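PDB 6NDS: 3-hydroxy-3-methylglutaryl-CoA lyase from Acinetobacter baumannii, which is a TIM-barrel protein of the HMGL-like family that holds a zinc ion and coenzyme A on its barrel. Local coordinates for residues G155-E159 and P249-G253; V196-S201 and A229-A235; T260-N265 and I276-I282. One frame throughout, in Å; residues are numbered along the deposited sequence.

Interaction 1: residues G155-E159 and P249-G253; sequences GCPFE and PFAPG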
ATOM      1  N   GLY A 155      15.471  10.172  -3.509  1.00 21.86           N
ATOM      2  CA  GLY A 155      15.939   9.563  -4.739  1.00 21.70           C
ATOM      3  C   GLY A 155      15.308  10.272  -5.924  1.00 21.77           C
ATOM      4  O   GLY A 155      14.290  10.953  -5.806  1.00 24.53           O
ATOM      5  N   CYS A 156      15.937  10.109  -7.086  1.00 22.68           N
ATOM      6  CA  CYS A 156      15.575  10.795  -8.314  1.00 23.26           C
ATOM      7  C   CYS A 156      15.399   9.793  -9.446  1.00 23.66           C
ATOM      8  O   CYS A 156      16.211   8.870  -9.592  1.00 25.43           O
ATOM      9  CB  CYS A 156      16.664  11.809  -8.681  1.00 23.54           C
ATOM     10  SG  CYS A 156      16.487  12.550 -10.320  1.00 27.57           S
ATOM     11  N   PRO A 157      14.350   9.945 -10.264  1.00 25.85           N
ATOM     12  CA  PRO A 157      14.162   9.019 -11.394  1.00 25.62           C
ATOM     13  C   PRO A 157      15.239   9.137 -12.465  1.00 25.19           C
ATOM     14  O   PRO A 157      15.362   8.230 -13.302  1.00 27.92           O
ATOM     15  CB  PRO A 157      12.784   9.416 -11.948  1.00 26.93           C
ATOM     16  CG  PRO A 157      12.645  10.874 -11.569  1.00 27.11           C
ATOM     17  CD  PRO A 157      13.309  10.989 -10.213  1.00 25.22           C
ATOM     18  N   PHE A 158      16.010  10.229 -12.483  1.00 24.84           N
ATOM     19  CA  PHE A 158      17.107  10.394 -13.429  1.00 27.86           C
ATOM     20  C   PHE A 158      18.452  10.006 -12.834  1.00 27.20           C
ATOM     21  O   PHE A 158      19.222   9.268 -13.456  1.00 32.87           O
ATOM     22  CB  PHE A 158      17.194  11.846 -13.916  1.00 27.38           C
ATOM     23  CG  PHE A 158      15.958  12.342 -14.597  1.00 28.46           C
ATOM     24  CD1 PHE A 158      15.595  11.850 -15.842  1.00 36.53           C
ATOM     25  CD2 PHE A 158      15.182  13.335 -14.014  1.00 29.37           C
ATOM     26  CE1 PHE A 158      14.465  12.325 -16.492  1.00 42.05           C
ATOM     27  CE2 PHE A 158      14.041  13.815 -14.656  1.00 28.96           C
ATOM     28  CZ  PHE A 158      13.689  13.309 -15.897  1.00 39.22           C
ATOM     29  N   GLU A 159      18.754  10.517 -11.639  1.00 30.77           N
ATOM     30  CA  GLU A 159      20.076  10.378 -11.042  1.00 33.16           C
ATOM     31  C   GLU A 159      20.191   9.167 -10.128  1.00 28.82           C
ATOM     32  O   GLU A 159      21.310   8.694  -9.884  1.00 30.87           O
ATOM     33  CB  GLU A 159      20.429  11.651 -10.257  1.00 32.26           C
ATOM     34  CG  GLU A 159      20.549  12.905 -11.138  1.00 34.92           C
ATOM     35  CD  GLU A 159      21.088  14.127 -10.396  1.00 35.34           C
ATOM     36  OE1 GLU A 159      21.336  14.029  -9.174  1.00 37.56           O
ATOM     37  OE2 GLU A 159      21.261  15.190 -11.040  1.00 30.92           O
ATOM     38  N   PRO A 249       4.297  15.560 -14.232  1.00 66.17           N
ATOM     39  CA  PRO A 249       4.484  15.194 -15.646  1.00 68.75           C
ATOM     40  C   PRO A 249       5.933  15.201 -16.094  1.00 62.90           C
ATOM     41  O   PRO A 249       6.239  14.604 -17.133  1.00 63.02           O
ATOM     42  CB  PRO A 249       3.668  16.258 -16.398  1.00 72.97           C
ATOM     43  CG  PRO A 249       2.752  16.862 -15.361  1.00 74.33           C
ATOM     44  CD  PRO A 249       3.517  16.798 -14.078  1.00 72.03           C
ATOM     45  N   PHE A 250       6.831  15.849 -15.356  1.00 55.83           N
ATOM     46  CA  PHE A 250       8.233  15.942 -15.740  1.00 57.61           C
ATOM     47  C   PHE A 250       9.135  15.021 -14.927  1.00 55.61           C
ATOM     48  O   PHE A 250      10.351  15.015 -15.139  1.00 54.01           O
ATOM     49  CB  PHE A 250       8.701  17.400 -15.634  1.00 53.03           C
ATOM     50  CG  PHE A 250       7.906  18.341 -16.496  1.00 54.65           C
ATOM     51  CD1 PHE A 250       8.069  18.339 -17.873  1.00 53.83           C
ATOM     52  CD2 PHE A 250       6.974  19.204 -15.939  1.00 55.82           C
ATOM     53  CE1 PHE A 250       7.329  19.190 -18.679  1.00 59.95           C
ATOM     54  CE2 PHE A 250       6.231  20.061 -16.746  1.00 48.85           C
ATOM     55  CZ  PHE A 250       6.408  20.050 -18.112  1.00 54.55           C
ATOM     56  N   ALA A 251       8.563  14.235 -14.010  1.00 55.66           N
ATOM     57  CA  ALA A 251       9.282  13.145 -13.371  1.00 48.03           C
ATOM     58  C   ALA A 251       8.821  11.840 -14.006  1.00 54.02           C
ATOM     59  O   ALA A 251       7.690  11.402 -13.741  1.00 52.46           O
ATOM     60  CB  ALA A 251       9.025  13.137 -11.864  1.00 32.19           C
ATOM     61  N   PRO A 252       9.635  11.193 -14.845  1.00 56.08           N
ATOM     62  CA  PRO A 252       9.130  10.080 -15.661  1.00 55.48           C
ATOM     63  C   PRO A 252       8.616   8.935 -14.801  1.00 58.74           C
ATOM     64  O   PRO A 252       9.238   8.548 -13.810  1.00 57.70           O
ATOM     65  CB  PRO A 252      10.354   9.653 -16.482  1.00 58.22           C
ATOM     66  CG  PRO A 252      11.313  10.795 -16.387  1.00 58.81           C
ATOM     67  CD  PRO A 252      11.075  11.410 -15.043  1.00 56.55           C
ATOM     68  N   GLY A 253       7.463   8.395 -15.195  1.00 60.16           N
ATOM     69  CA  GLY A 253       6.843   7.324 -14.442  1.00 56.37           C
ATOM     70  C   GLY A 253       6.268   7.725 -13.104  1.00 58.34           C
ATOM     71  O   GLY A 253       5.943   6.848 -12.298  1.00 48.74           O
TER

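Interaction 2: residues V196-S201 and A229-A235; sequences VKRIVS and AAYEVGA. With ACT (acetate ion), chain E; ACT (acetate ion), chain D.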
ATOM      1  N   VAL A 196      13.414   6.598   5.558  1.00 19.12           N
ATOM      2  CA  VAL A 196      12.533   7.649   6.057  1.00 19.51           C
ATOM      3  C   VAL A 196      12.828   7.950   7.520  1.00 21.12           C
ATOM      4  O   VAL A 196      12.918   9.114   7.922  1.00 21.98           O
ATOM      5  CB  VAL A 196      11.064   7.253   5.846  1.00 19.44           C
ATOM      6  CG1 VAL A 196      10.140   8.153   6.671  1.00 19.92           C
ATOM      7  CG2 VAL A 196      10.717   7.338   4.353  1.00 17.86           C
ATOM      8  N   LYS A 197      12.982   6.911   8.348  1.00 22.51           N
ATOM      9  CA  LYS A 197      13.249   7.179   9.763  1.00 23.22           C
ATOM     10  C   LYS A 197      14.554   7.950   9.942  1.00 22.49           C
ATOM     11  O   LYS A 197      14.628   8.883  10.753  1.00 28.15           O
ATOM     12  CB  LYS A 197      13.258   5.875  10.563  1.00 23.78           C
ATOM     13  CG  LYS A 197      11.844   5.312  10.769  1.00 25.91           C
ATOM     14  CD  LYS A 197      11.840   4.124  11.718  1.00 27.83           C
ATOM     15  CE  LYS A 197      10.419   3.603  11.949  1.00 28.38           C
ATOM     16  NZ  LYS A 197      10.396   2.588  13.058  1.00 35.64           N
ATOM     17  N   ARG A 198      15.588   7.599   9.167  1.00 21.85           N
ATOM     18  CA  ARG A 198      16.878   8.268   9.294  1.00 25.56           C
ATOM     19  C   ARG A 198      16.782   9.735   8.891  1.00 25.42           C
ATOM     20  O   ARG A 198      17.262  10.621   9.612  1.00 26.63           O
ATOM     21  CB  ARG A 198      17.924   7.538   8.451  1.00 28.63           C
ATOM     22  CG  ARG A 198      19.260   8.247   8.369  1.00 33.33           C
ATOM     23  CD  ARG A 198      20.300   7.390   7.651  1.00 33.41           C
ATOM     24  NE  ARG A 198      19.973   7.159   6.242  1.00 32.23           N
ATOM     25  CZ  ARG A 198      19.506   6.009   5.753  1.00 34.99           C
ATOM     26  NH1 ARG A 198      19.298   4.969   6.555  1.00 33.82           N
ATOM     27  NH2 ARG A 198      19.257   5.894   4.457  1.00 30.06           N
ATOM     28  N   ILE A 199      16.160  10.013   7.743  1.00 21.75           N
ATOM     29  CA  ILE A 199      16.095  11.385   7.251  1.00 23.81           C
ATOM     30  C   ILE A 199      15.181  12.227   8.135  1.00 23.61           C
ATOM     31  O   ILE A 199      15.525  13.361   8.497  1.00 24.54           O
ATOM     32  CB  ILE A 199      15.648  11.416   5.777  1.00 24.03           C
ATOM     33  CG1 ILE A 199      16.765  10.878   4.866  1.00 26.79           C
ATOM     34  CG2 ILE A 199      15.265  12.841   5.374  1.00 27.14           C
ATOM     35  CD1 ILE A 199      16.379  10.759   3.374  1.00 25.25           C
ATOM     36  N   VAL A 200      14.013  11.693   8.502  1.00 21.57           N
ATOM     37  CA  VAL A 200      13.076  12.471   9.306  1.00 21.75           C
ATOM     38  C   VAL A 200      13.647  12.740  10.696  1.00 26.03           C
ATOM     39  O   VAL A 200      13.505  13.848  11.231  1.00 24.76           O
ATOM     40  CB  VAL A 200      11.711  11.769   9.382  1.00 19.87           C
ATOM     41  CG1 VAL A 200      10.834  12.436  10.433  1.00 23.52           C
ATOM     42  CG2 VAL A 200      11.018  11.795   8.012  1.00 24.16           C
ATOM     43  N   SER A 201      14.274  11.733  11.317  1.00 24.89           N
ATOM     44  CA  SER A 201      14.904  11.965  12.616  1.00 25.34           C
ATOM     45  C   SER A 201      15.901  13.105  12.535  1.00 27.04           C
ATOM     46  O   SER A 201      15.952  13.959  13.427  1.00 28.02           O
ATOM     47  CB  SER A 201      15.594  10.697  13.124  1.00 31.05           C
ATOM     48  OG  SER A 201      14.645   9.668  13.344  1.00 36.84           O
ATOM     49  N   ALA A 229       6.134   4.956   9.368  1.00 18.13           N
ATOM     50  CA  ALA A 229       7.522   5.019   9.826  1.00 20.85           C
ATOM     51  C   ALA A 229       7.909   6.437  10.230  1.00 25.34           C
ATOM     52  O   ALA A 229       8.579   6.635  11.253  1.00 23.09           O
ATOM     53  CB  ALA A 229       8.477   4.502   8.750  1.00 22.30           C
ATOM     54  N   ALA A 230       7.513   7.435   9.433  1.00 19.38           N
ATOM     55  CA  ALA A 230       7.785   8.829   9.790  1.00 20.04           C
ATOM     56  C   ALA A 230       7.054   9.224  11.072  1.00 20.13           C
ATOM     57  O   ALA A 230       7.617   9.910  11.935  1.00 19.68           O
ATOM     58  CB  ALA A 230       7.377   9.762   8.642  1.00 17.80           C
ATOM     59  N   TYR A 231       5.793   8.804  11.209  1.00 18.88           N
ATOM     60  CA  TYR A 231       5.037   9.091  12.430  1.00 19.06           C
ATOM     61  C   TYR A 231       5.724   8.506  13.660  1.00 19.73           C
ATOM     62  O   TYR A 231       5.764   9.144  14.725  1.00 21.63           O
ATOM     63  CB  TYR A 231       3.617   8.533  12.297  1.00 18.57           C
ATOM     64  CG  TYR A 231       2.707   8.879  13.465  1.00 18.10           C
ATOM     65  CD1 TYR A 231       1.927  10.023  13.449  1.00 18.66           C
ATOM     66  CD2 TYR A 231       2.639   8.055  14.578  1.00 22.13           C
ATOM     67  CE1 TYR A 231       1.092  10.335  14.515  1.00 19.95           C
ATOM     68  CE2 TYR A 231       1.819   8.362  15.646  1.00 22.85           C
ATOM     69  CZ  TYR A 231       1.049   9.498  15.610  1.00 21.12           C
ATOM     70  OH  TYR A 231       0.235   9.791  16.688  1.00 21.88           O
ATOM     71  N   GLU A 232       6.274   7.295  13.532  1.00 20.41           N
ATOM     72  CA  GLU A 232       6.916   6.630  14.661  1.00 24.34           C
ATOM     73  C   GLU A 232       8.136   7.388  15.181  1.00 25.57           C
ATOM     74  O   GLU A 232       8.486   7.230  16.357  1.00 31.18           O
ATOM     75  CB  GLU A 232       7.285   5.186  14.272  1.00 22.36           C
ATOM     76  CG  GLU A 232       6.045   4.276  14.105  1.00 24.67           C
ATOM     77  CD  GLU A 232       6.348   2.893  13.529  1.00 37.22           C
ATOM     78  OE1 GLU A 232       7.480   2.660  13.051  1.00 37.17           O
ATOM     79  OE2 GLU A 232       5.433   2.034  13.550  1.00 40.52           O
ATOM     80  N   VAL A 233       8.781   8.222  14.361  1.00 20.69           N
ATOM     81  CA  VAL A 233       9.913   9.024  14.818  1.00 23.94           C
ATOM     82  C   VAL A 233       9.541  10.495  15.010  1.00 23.17           C
ATOM     83  O   VAL A 233      10.430  11.332  15.183  1.00 25.84           O
ATOM     84  CB  VAL A 233      11.136   8.874  13.891  1.00 29.33           C
ATOM     85  CG1 VAL A 233      11.659   7.436  13.926  1.00 28.75           C
ATOM     86  CG2 VAL A 233      10.815   9.297  12.460  1.00 28.70           C
ATOM     87  N   GLY A 234       8.248  10.825  15.005  1.00 23.06           N
ATOM     88  CA  GLY A 234       7.776  12.126  15.448  1.00 23.60           C
ATOM     89  C   GLY A 234       7.135  13.020  14.403  1.00 21.94           C
ATOM     90  O   GLY A 234       6.625  14.084  14.765  1.00 21.77           O
ATOM     91  N   ALA A 235       7.125  12.638  13.127  1.00 19.99           N
ATOM     92  CA  ALA A 235       6.515  13.492  12.118  1.00 18.77           C
ATOM     93  C   ALA A 235       4.995  13.439  12.226  1.00 17.90           C
ATOM     94  O   ALA A 235       4.413  12.411  12.593  1.00 18.81           O
ATOM     95  CB  ALA A 235       6.944  13.060  10.718  1.00 20.90           C
TER
HETATM   96  C   ACT E 504      18.436   2.212   4.061  1.00 57.15           C
HETATM   97  O   ACT E 504      18.118   3.014   3.136  1.00 50.71           O
HETATM   98  OXT ACT E 504      19.318   2.342   4.957  1.00 58.22           O
HETATM   99  CH3 ACT E 504      17.640   0.874   4.118  1.00 47.53           C
HETATM  100  C   ACT D 503      -1.606   6.966  18.903  1.00 60.21           C
HETATM  101  O   ACT D 503      -0.640   7.747  18.672  1.00 58.83           O
HETATM  102  OXT ACT D 503      -1.706   5.729  18.649  1.00 68.11           O
HETATM  103  CH3 ACT D 503      -2.851   7.600  19.597  1.00 50.65           C
HETATM  104  O   HOH W   1       8.825   0.713  13.564  1.00 34.94           O

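Interaction 3: residues T260-N265 and I276-I282; sequences TEDLVN and IDLDALI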
ATOM      1  N   THR A 260      -5.792  10.036   0.219  1.00 15.37           N
ATOM      2  CA  THR A 260      -6.219  10.669   1.468  1.00 14.48           C
ATOM      3  C   THR A 260      -7.132   9.757   2.275  1.00 16.93           C
ATOM      4  O   THR A 260      -6.943   9.599   3.484  1.00 16.34           O
ATOM      5  CB  THR A 260      -6.924  11.998   1.181  1.00 16.17           C
ATOM      6  OG1 THR A 260      -6.088  12.782   0.333  1.00 17.26           O
ATOM      7  CG2 THR A 260      -7.140  12.778   2.480  1.00 18.48           C
ATOM      8  N   GLU A 261      -8.144   9.164   1.638  1.00 15.40           N
ATOM      9  CA  GLU A 261      -9.068   8.371   2.443  1.00 15.89           C
ATOM     10  C   GLU A 261      -8.420   7.068   2.921  1.00 18.33           C
ATOM     11  O   GLU A 261      -8.772   6.568   3.993  1.00 17.29           O
ATOM     12  CB  GLU A 261     -10.371   8.117   1.676  1.00 18.69           C
ATOM     13  CG  GLU A 261     -10.226   7.368   0.371  1.00 19.65           C
ATOM     14  CD  GLU A 261     -10.053   8.266  -0.852  1.00 18.91           C
ATOM     15  OE1 GLU A 261      -9.638   9.440  -0.728  1.00 19.58           O
ATOM     16  OE2 GLU A 261     -10.310   7.766  -1.958  1.00 20.95           O
ATOM     17  N   ASP A 262      -7.453   6.526   2.176  1.00 15.96           N
ATOM     18  CA  ASP A 262      -6.719   5.370   2.686  1.00 15.31           C
ATOM     19  C   ASP A 262      -5.841   5.762   3.877  1.00 17.48           C
ATOM     20  O   ASP A 262      -5.736   5.003   4.846  1.00 16.45           O
ATOM     21  CB  ASP A 262      -5.875   4.727   1.573  1.00 17.90           C
ATOM     22  CG  ASP A 262      -6.721   4.138   0.432  1.00 22.47           C
ATOM     23  OD1 ASP A 262      -7.968   4.189   0.503  1.00 22.54           O
ATOM     24  OD2 ASP A 262      -6.133   3.621  -0.553  1.00 22.60           O
ATOM     25  N   LEU A 263      -5.214   6.945   3.829  1.00 16.72           N
ATOM     26  CA  LEU A 263      -4.442   7.436   4.976  1.00 15.95           C
ATOM     27  C   LEU A 263      -5.331   7.663   6.194  1.00 17.14           C
ATOM     28  O   LEU A 263      -5.004   7.234   7.312  1.00 16.20           O
ATOM     29  CB  LEU A 263      -3.720   8.731   4.594  1.00 16.85           C
ATOM     30  CG  LEU A 263      -3.120   9.535   5.754  1.00 16.89           C
ATOM     31  CD1 LEU A 263      -2.031   8.730   6.446  1.00 18.36           C
ATOM     32  CD2 LEU A 263      -2.564  10.873   5.228  1.00 17.72           C
ATOM     33  N   VAL A 264      -6.467   8.335   6.001  1.00 16.66           N
ATOM     34  CA  VAL A 264      -7.356   8.613   7.125  1.00 15.05           C
ATOM     35  C   VAL A 264      -7.929   7.317   7.684  1.00 14.76           C
ATOM     36  O   VAL A 264      -8.063   7.170   8.898  1.00 15.62           O
ATOM     37  CB  VAL A 264      -8.460   9.605   6.723  1.00 16.52           C
ATOM     38  CG1 VAL A 264      -9.462   9.832   7.893  1.00 18.08           C
ATOM     39  CG2 VAL A 264      -7.843  10.942   6.297  1.00 18.96           C
ATOM     40  N   ASN A 265      -8.240   6.343   6.824  1.00 15.82           N
ATOM     41  CA  ASN A 265      -8.716   5.057   7.341  1.00 14.05           C
ATOM     42  C   ASN A 265      -7.647   4.373   8.183  1.00 15.04           C
ATOM     43  O   ASN A 265      -7.945   3.810   9.241  1.00 17.71           O
ATOM     44  CB  ASN A 265      -9.146   4.136   6.192  1.00 19.69           C
ATOM     45  CG  ASN A 265      -9.633   2.786   6.690  1.00 19.42           C
ATOM     46  OD1 ASN A 265     -10.729   2.675   7.258  1.00 19.51           O
ATOM     47  ND2 ASN A 265      -8.807   1.749   6.507  1.00 18.33           N
ATOM     48  N   ILE A 276     -10.382  14.720  10.097  1.00 18.96           N
ATOM     49  CA  ILE A 276     -11.011  14.497   8.796  1.00 17.48           C
ATOM     50  C   ILE A 276     -12.243  13.616   8.977  1.00 20.12           C
ATOM     51  O   ILE A 276     -12.202  12.626   9.715  1.00 20.52           O
ATOM     52  CB  ILE A 276     -10.026  13.862   7.796  1.00 17.03           C
ATOM     53  CG1 ILE A 276      -8.672  14.588   7.787  1.00 17.82           C
ATOM     54  CG2 ILE A 276     -10.639  13.827   6.386  1.00 17.20           C
ATOM     55  CD1 ILE A 276      -8.766  16.097   7.545  1.00 20.02           C
ATOM     56  N   ASP A 277     -13.336  13.968   8.297  1.00 16.91           N
ATOM     57  CA  ASP A 277     -14.568  13.161   8.304  1.00 17.99           C
ATOM     58  C   ASP A 277     -14.436  12.052   7.249  1.00 19.42           C
ATOM     59  O   ASP A 277     -14.668  12.272   6.058  1.00 20.28           O
ATOM     60  CB  ASP A 277     -15.770  14.071   8.057  1.00 19.95           C
ATOM     61  CG  ASP A 277     -17.113  13.333   8.014  1.00 21.57           C
ATOM     62  OD1 ASP A 277     -17.162  12.088   7.935  1.00 25.25           O
ATOM     63  OD2 ASP A 277     -18.141  14.039   8.025  1.00 24.44           O
ATOM     64  N   LEU A 278     -14.090  10.840   7.694  1.00 17.89           N
ATOM     65  CA  LEU A 278     -13.741   9.775   6.752  1.00 17.88           C
ATOM     66  C   LEU A 278     -14.937   9.364   5.900  1.00 18.93           C
ATOM     67  O   LEU A 278     -14.811   9.183   4.680  1.00 19.51           O
ATOM     68  CB  LEU A 278     -13.187   8.575   7.517  1.00 19.14           C
ATOM     69  CG  LEU A 278     -12.856   7.343   6.660  1.00 18.00           C
ATOM     70  CD1 LEU A 278     -11.835   7.676   5.558  1.00 20.12           C
ATOM     71  CD2 LEU A 278     -12.351   6.199   7.544  1.00 20.01           C
ATOM     72  N   ASP A 279     -16.097   9.171   6.529  1.00 18.16           N
ATOM     73  CA  ASP A 279     -17.283   8.774   5.767  1.00 21.37           C
ATOM     74  C   ASP A 279     -17.571   9.764   4.647  1.00 24.12           C
ATOM     75  O   ASP A 279     -17.839   9.370   3.505  1.00 22.35           O
ATOM     76  CB  ASP A 279     -18.495   8.667   6.684  1.00 21.43           C
ATOM     77  CG  ASP A 279     -18.473   7.437   7.544  1.00 33.69           C
ATOM     78  OD1 ASP A 279     -18.047   6.372   7.051  1.00 31.05           O
ATOM     79  OD2 ASP A 279     -18.904   7.534   8.712  1.00 32.62           O
ATOM     80  N   ALA A 280     -17.530  11.063   4.960  1.00 18.15           N
ATOM     81  CA  ALA A 280     -17.825  12.064   3.944  1.00 19.52           C
ATOM     82  C   ALA A 280     -16.749  12.102   2.875  1.00 18.58           C
ATOM     83  O   ALA A 280     -17.046  12.355   1.699  1.00 19.40           O
ATOM     84  CB  ALA A 280     -17.974  13.444   4.584  1.00 20.48           C
ATOM     85  N   LEU A 281     -15.501  11.852   3.263  1.00 19.16           N
ATOM     86  CA  LEU A 281     -14.407  11.895   2.303  1.00 18.64           C
ATOM     87  C   LEU A 281     -14.496  10.736   1.314  1.00 19.55           C
ATOM     88  O   LEU A 281     -14.248  10.911   0.114  1.00 19.34           O
ATOM     89  CB  LEU A 281     -13.076  11.866   3.048  1.00 18.90           C
ATOM     90  CG  LEU A 281     -11.853  12.161   2.178  1.00 18.64           C
ATOM     91  CD1 LEU A 281     -11.832  13.640   1.780  1.00 21.02           C
ATOM     92  CD2 LEU A 281     -10.597  11.751   2.945  1.00 22.26           C
ATOM     93  N   ILE A 282     -14.849   9.542   1.799  1.00 17.98           N
ATOM     94  CA  ILE A 282     -15.053   8.409   0.899  1.00 16.79           C
ATOM     95  C   ILE A 282     -16.161   8.718  -0.097  1.00 20.07           C
ATOM     96  O   ILE A 282     -16.042   8.422  -1.298  1.00 20.33           O
ATOM     97  CB  ILE A 282     -15.352   7.131   1.704  1.00 18.44           C
ATOM     98  CG1 ILE A 282     -14.100   6.664   2.461  1.00 18.79           C
ATOM     99  CG2 ILE A 282     -15.888   6.015   0.778  1.00 20.79           C
ATOM    100  CD1 ILE A 282     -14.391   5.600   3.522  1.00 20.72           C
TER

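Interaction 1: residues G155-E159 and P249-G253
Where loops rise from the C-terminal ends of two TIM-barrel strands, 145-151 and 237-240, Pro157 and Phe158 press against the ring of Pro252. The far end of the Phe158 ring carries the tightest approach: CZ lies 3.3 Å from Pro252 CD, which stands oblique to the ring plane, and the two side chains cross at about a right angle. The backbone oxygen of Phe250 sits at the ring's edge, near its plane, with Phe158 CZ 3.8 Å from Phe250 O. Pro157 adds a second apolar touch, its CG 3.8 Å from Pro252 CD, and reaches the methyl of Ala251 more loosely. No hydrogen bond joins the two loops. The turn carrying Phe158 is held from within, because Cys156 SG accepts from Phe158 N (3.2 Å) and also from Glu159 N (3.3 Å). The Phe250 side chain leads away from the contact and comes within about 4 Å of the bound coenzyme A. His310 of the second subunit packs on Pro157 and Pro252, and Pro311 of the second subunit on Phe158, so the dimer partner helps bury the junction. Such loop-to-loop packing beside a ligand belongs to the C-terminal rim of a TIM barrel.

Interaction 2: residues V196-S201 and A229-A235
Lys197 lies stretched over Ala229 to a carboxylate on the neighbouring helix: NZ donates to Glu232 OE1 at 2.9 Å, nearly along the oxygen's C-O axis. The two helices, 193-203 and 223-232, are successive outer helices of the TIM barrel, joined through strand 212-216, and this salt bridge ties them on their outer side. With its chain extended beyond CG, Lys197 carries its methylenes obliquely across Val233 and over the Ala229 carbonyl, CG being 3.6 Å from Ala229 O and 3.8 Å from Val233 CG1. Deeper in, the side-chain contacts are apolar. Val196 CG1 stands 3.8 Å from Ala230 CB, a small side chain, consistent with the close backbones here. In Val200 the CG1 branch lies opposite the backbone N (chi1 169°), which brings it to both Val233 CG2 at 3.7 Å and Ala235 CB at 4.0 Å. Leu212 and Leu214 of the intervening strand back Val200 from the barrel side. Helix 223-232 ends here in a Schellman motif: Gly234, with positive phi, is the C-prime residue, Ala235 N bonds back to Ala230 O, and Gly234 N to Tyr231 O. That reversal brings Ala235 round to the same seam as Val233. Away from the contact, Arg198 forms a salt bridge with Glu164 and also holds an acetate ion, probably from the crystallisation liquor. At the exposed end, Ser201 does double duty. Its OG rests 3.6 Å from Val233 CB and donates to Lys197 O at 2.7 Å, while Ser201 N reaches the same oxygen from the opposite face of its carbonyl plane.

Interaction 3: residues T260-N265 and I276-I282
Leu278, in the first turn of helix 278-285, reaches between Glu261, Val264 and Asn265 of helix 260-270. Its CB rests 3.9 Å from Val264 CG1. CG swings opposite the backbone N (chi1 176°), carrying the fork at the chain's end towards the other helix, where the two methyls part company. CD1 settles against the backbone, 3.6 Å from Glu261 O, and keeps touch with Val264. CD2 turns to Asn265, 3.8 Å from its CA and close to its OD1. One turn further on, Leu281 repeats the insertion with a single methyl: CD2 is 3.6 Å from Thr260 CG2 and 3.7 Å from Glu261 CA. Ile276, just ahead of the helix, also packs on Val264, its CB 3.9 Å from Val264 CG2. The short helical segments run nearly antiparallel, at 159°, with their axes 9.7 Å apart, and no hydrogen bond crosses between them. Asp277 caps helix 278-285 at its N-cap position, OD1 accepting from Ala280 N at 3.2 Å, with the N-H coming from well above the carboxylate plane. Glu261 gives its CB to the apolar seam, against Ile282 CG1, while its buried carboxylate is satisfied by Gly243 N and by the hydroxyls of Ser285 and Ser298. On its inner side helix 260-270 packs on strands 17-20 and 237-240, where the first and last strands adjoin. An antiparallel helix pair thus forms here, with the last barrel helix against the wall and a further helix layered outside it, as an elaboration of the TIM barrel.

How the interactions relate
All three contacts belong to one barrel, at different places on it and with different burial. Interactions 1 and 3 are buried, whereas interaction 2 is only partly so, and it alone has a salt bridge across its segments, at its solvent side. Interactions 2 and 3 both join helices outside the strands: interaction 2 links successive barrel helices, interaction 3 a barrel helix to an added outer one. Interaction 1 joins loops at the C-terminal rim, near coenzyme A and under the second subunit, and relies on proline and phenylalanine rings where the helix pairs use aliphatic branches. Interactions 1 and 3 are farthest apart, with centres about 29 Å from each other; none of the three touches another.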